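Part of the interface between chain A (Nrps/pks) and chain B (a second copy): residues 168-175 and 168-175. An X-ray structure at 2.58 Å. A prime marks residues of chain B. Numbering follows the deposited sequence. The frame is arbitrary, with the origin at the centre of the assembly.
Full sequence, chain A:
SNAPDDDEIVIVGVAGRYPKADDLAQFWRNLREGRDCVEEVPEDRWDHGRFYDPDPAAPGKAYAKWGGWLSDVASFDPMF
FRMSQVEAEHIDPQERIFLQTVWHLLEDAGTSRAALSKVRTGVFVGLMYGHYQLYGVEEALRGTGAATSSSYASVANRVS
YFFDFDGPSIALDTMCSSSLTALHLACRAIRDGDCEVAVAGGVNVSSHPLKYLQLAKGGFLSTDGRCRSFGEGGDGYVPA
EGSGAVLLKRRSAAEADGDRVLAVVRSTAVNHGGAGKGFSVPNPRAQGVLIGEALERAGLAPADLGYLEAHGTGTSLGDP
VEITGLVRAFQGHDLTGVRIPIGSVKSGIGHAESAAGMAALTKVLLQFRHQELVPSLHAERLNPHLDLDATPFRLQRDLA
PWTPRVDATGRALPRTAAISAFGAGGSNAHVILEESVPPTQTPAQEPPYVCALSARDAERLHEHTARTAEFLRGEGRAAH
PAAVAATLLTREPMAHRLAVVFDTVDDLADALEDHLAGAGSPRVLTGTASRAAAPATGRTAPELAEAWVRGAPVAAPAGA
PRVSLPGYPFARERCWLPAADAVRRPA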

# COMPACT_ATOMS: atom_id res chain seq x y z
N PRO A 168 -10.19 6.68 -3.81
CA PRO A 168 -9.33 5.77 -3.08
C PRO A 168 -8.26 6.51 -2.35
O PRO A 168 -7.67 7.45 -2.90
CB PRO A 168 -8.70 4.93 -4.18
CG PRO A 168 -9.61 5.03 -5.33
CD PRO A 168 -10.25 6.38 -5.25
N SER A 169 -7.99 6.11 -1.13
CA SER A 169 -6.92 6.71 -0.33
C SER A 169 -6.07 5.58 0.24
O SER A 169 -6.43 4.98 1.19
CB SER A 169 -7.50 7.61 0.83
OG SER A 169 -6.48 8.22 1.65
N ILE A 170 -4.90 5.34 -0.34
CA ILE A 170 -4.13 4.15 -0.06
C ILE A 170 -2.67 4.45 0.13
O ILE A 170 -2.08 5.12 -0.70
CB ILE A 170 -4.21 3.23 -1.29
CG1 ILE A 170 -5.68 2.95 -1.62
CG2 ILE A 170 -3.43 1.94 -1.01
CD1 ILE A 170 -5.89 2.04 -2.82
N ALA A 171 -2.07 3.93 1.18
CA ALA A 171 -0.63 4.00 1.30
C ALA A 171 -0.09 2.63 1.02
O ALA A 171 -0.75 1.61 1.26
CB ALA A 171 -0.21 4.45 2.68
N LEU A 172 1.12 2.56 0.49
CA LEU A 172 1.62 1.24 0.10
C LEU A 172 3.14 1.14 0.21
O LEU A 172 3.83 2.13 0.06
CB LEU A 172 1.09 0.85 -1.29
CG LEU A 172 1.47 1.87 -2.35
CD1 LEU A 172 2.60 1.32 -3.20
CD2 LEU A 172 0.27 2.19 -3.22
N ASP A 173 3.62 -0.04 0.58
CA ASP A 173 5.04 -0.33 0.68
C ASP A 173 5.37 -1.45 -0.31
O ASP A 173 4.85 -2.54 -0.20
CB ASP A 173 5.35 -0.75 2.11
CG ASP A 173 6.84 -0.97 2.38
OD1 ASP A 173 7.65 -0.66 1.47
OD2 ASP A 173 7.17 -1.45 3.51
N THR A 174 6.20 -1.14 -1.30
CA THR A 174 6.98 -2.15 -2.04
C THR A 174 8.52 -1.79 -1.99
O THR A 174 9.30 -2.17 -2.86
CB THR A 174 6.47 -2.33 -3.50
OG1 THR A 174 6.70 -1.15 -4.31
CG2 THR A 174 4.97 -2.64 -3.53
N MSE A 175 8.93 -1.02 -0.98
CA MSE A 175 10.32 -0.58 -0.81
C MSE A 175 10.72 0.42 -1.88
O MSE A 175 10.01 1.38 -2.15
CB MSE A 175 11.27 -1.78 -0.72
CG MSE A 175 10.81 -2.94 0.15
SE MSE A 175 12.29 -4.08 0.81
CE MSE A 175 11.24 -5.49 1.75
N PRO B 168 2.47 -8.99 -9.10
CA PRO B 168 2.67 -7.90 -8.16
C PRO B 168 2.83 -8.42 -6.77
O PRO B 168 2.26 -9.45 -6.44
CB PRO B 168 1.37 -7.11 -8.27
CG PRO B 168 0.89 -7.35 -9.66
CD PRO B 168 1.33 -8.75 -10.00
N SER B 169 3.60 -7.71 -5.96
CA SER B 169 3.82 -8.07 -4.58
C SER B 169 3.73 -6.79 -3.78
O SER B 169 4.65 -6.00 -3.76
CB SER B 169 5.20 -8.73 -4.40
OG SER B 169 5.44 -9.07 -3.03
N ILE B 170 2.60 -6.58 -3.13
CA ILE B 170 2.27 -5.29 -2.62
C ILE B 170 1.67 -5.35 -1.25
O ILE B 170 0.76 -6.11 -1.01
CB ILE B 170 1.22 -4.62 -3.50
CG1 ILE B 170 1.71 -4.56 -4.95
CG2 ILE B 170 0.93 -3.22 -3.00
CD1 ILE B 170 0.76 -3.84 -5.87
N ALA B 171 2.19 -4.53 -0.36
CA ALA B 171 1.64 -4.39 0.96
C ALA B 171 0.95 -3.04 1.02
O ALA B 171 1.56 -2.07 0.57
CB ALA B 171 2.73 -4.46 2.00
N LEU B 172 -0.27 -3.00 1.58
CA LEU B 172 -1.01 -1.75 1.73
C LEU B 172 -1.60 -1.47 3.09
O LEU B 172 -1.96 -2.37 3.81
CB LEU B 172 -2.12 -1.67 0.69
CG LEU B 172 -3.01 -2.89 0.56
CD1 LEU B 172 -4.43 -2.51 0.35
CD2 LEU B 172 -2.55 -3.71 -0.62
N ASP B 173 -1.68 -0.20 3.47
CA ASP B 173 -2.34 0.16 4.73
C ASP B 173 -3.48 1.11 4.40
O ASP B 173 -3.27 2.19 3.90
CB ASP B 173 -1.33 0.82 5.68
CG ASP B 173 -1.93 1.29 6.97
OD1 ASP B 173 -3.07 0.92 7.28
OD2 ASP B 173 -1.25 2.04 7.69
N THR B 174 -4.70 0.70 4.65
CA THR B 174 -5.84 1.63 4.69
C THR B 174 -6.55 1.52 6.03
O THR B 174 -7.76 1.81 6.11
CB THR B 174 -6.85 1.39 3.55
OG1 THR B 174 -7.36 0.03 3.53
CG2 THR B 174 -6.21 1.69 2.23
N MSE B 175 -5.78 1.15 7.07
CA MSE B 175 -6.31 0.87 8.42
C MSE B 175 -7.31 -0.28 8.35
O MSE B 175 -7.06 -1.27 7.64
CB MSE B 175 -6.84 2.12 9.08
CG MSE B 175 -5.81 3.22 9.00
SE MSE B 175 -6.20 4.68 10.27
CE MSE B 175 -4.90 6.05 9.65

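Two copies of the same strand, residues 169-173, meet antiparallel across the dimer interface, with Leu172 facing Leu172′ at the centre of the register. Their N-to-C directions differ by 137°, so the pairing is well short of ideal antiparallel alignment, and the axes approach to 4.7 Å. The strands lie closest at the middle: CA of Leu172 and CA of Leu172′ are 4.3 Å apart, whereas Ile170 CA to Thr174′ CA has opened to 5.6 Å.

The central leucines form a non-hydrogen-bonded pair, and the hydrogen-bonded pairs flank it. Ala171 pairs with Asp173′, and Asp173 with Ala171′, each through two backbone bonds of unequal strength. The amide N of Asp173′ donates to O of Ala171 at 3.0 Å, and N of Asp173 donates to O of Ala171′ at 2.9 Å. The return bonds are weak: Ala171 N to Asp173′ O spans 3.4 Å, and Ala171′ N to Asp173 O 3.3 Å. All four are reasonably straight, so length rather than angle separates strong from weak, and the shorter bonds are those nearer the central pair. The same alanine carbonyls also receive CA-H...O contacts, from Leu172′ CA to Ala171 O at 3.4 Å and from Leu172 CA to Ala171′ O at 3.3 Å, a common supplement where antiparallel strands come close.

The four hydrogen bonds across the stretches are all main-chain to main-chain; the side-chain contacts between the stretches are apolar or methyl-to-backbone. Leu172 and Leu172′ share one face of the sheet, where their contacts run diagonally to isoleucine: Ile170 CG2 lies 4.2 Å from Leu172′ CB, and Leu172 CB lies 4.4 Å from Ile170′ CG2. These are loose apolar contacts. Beyond the strand ends, threonine offers its methyl to the partner. Thr174 CG2 sits 4.0 Å from Ile170′ CG1 and 3.4 Å from the carbonyl O of Ser169′; at the other end of the pairing, Thr174′ CG2 is 4.1 Å from Ile170 CG1. Both threonine hydroxyls are hydrogen-bonded just outside the two stretches.

Ala171, Asp173 and their mates occupy the other face. A buried carboxylate needs hydrogen-bond donors, and each aspartate takes one from its own chain, two residues on: Met175 N, in a selenomethionine, donates to Asp173 OD1 at 2.8 Å, and Met175′ N to Asp173′ OD1 at 2.7 Å. Each OD2 is satisfied elsewhere in the structure. The contact reads as a pattern: backbone bonds accompany the antiparallel register, methyl and aliphatic groups pack around it, and the buried carboxylates find hydrogen bonds without bridging the two stretches.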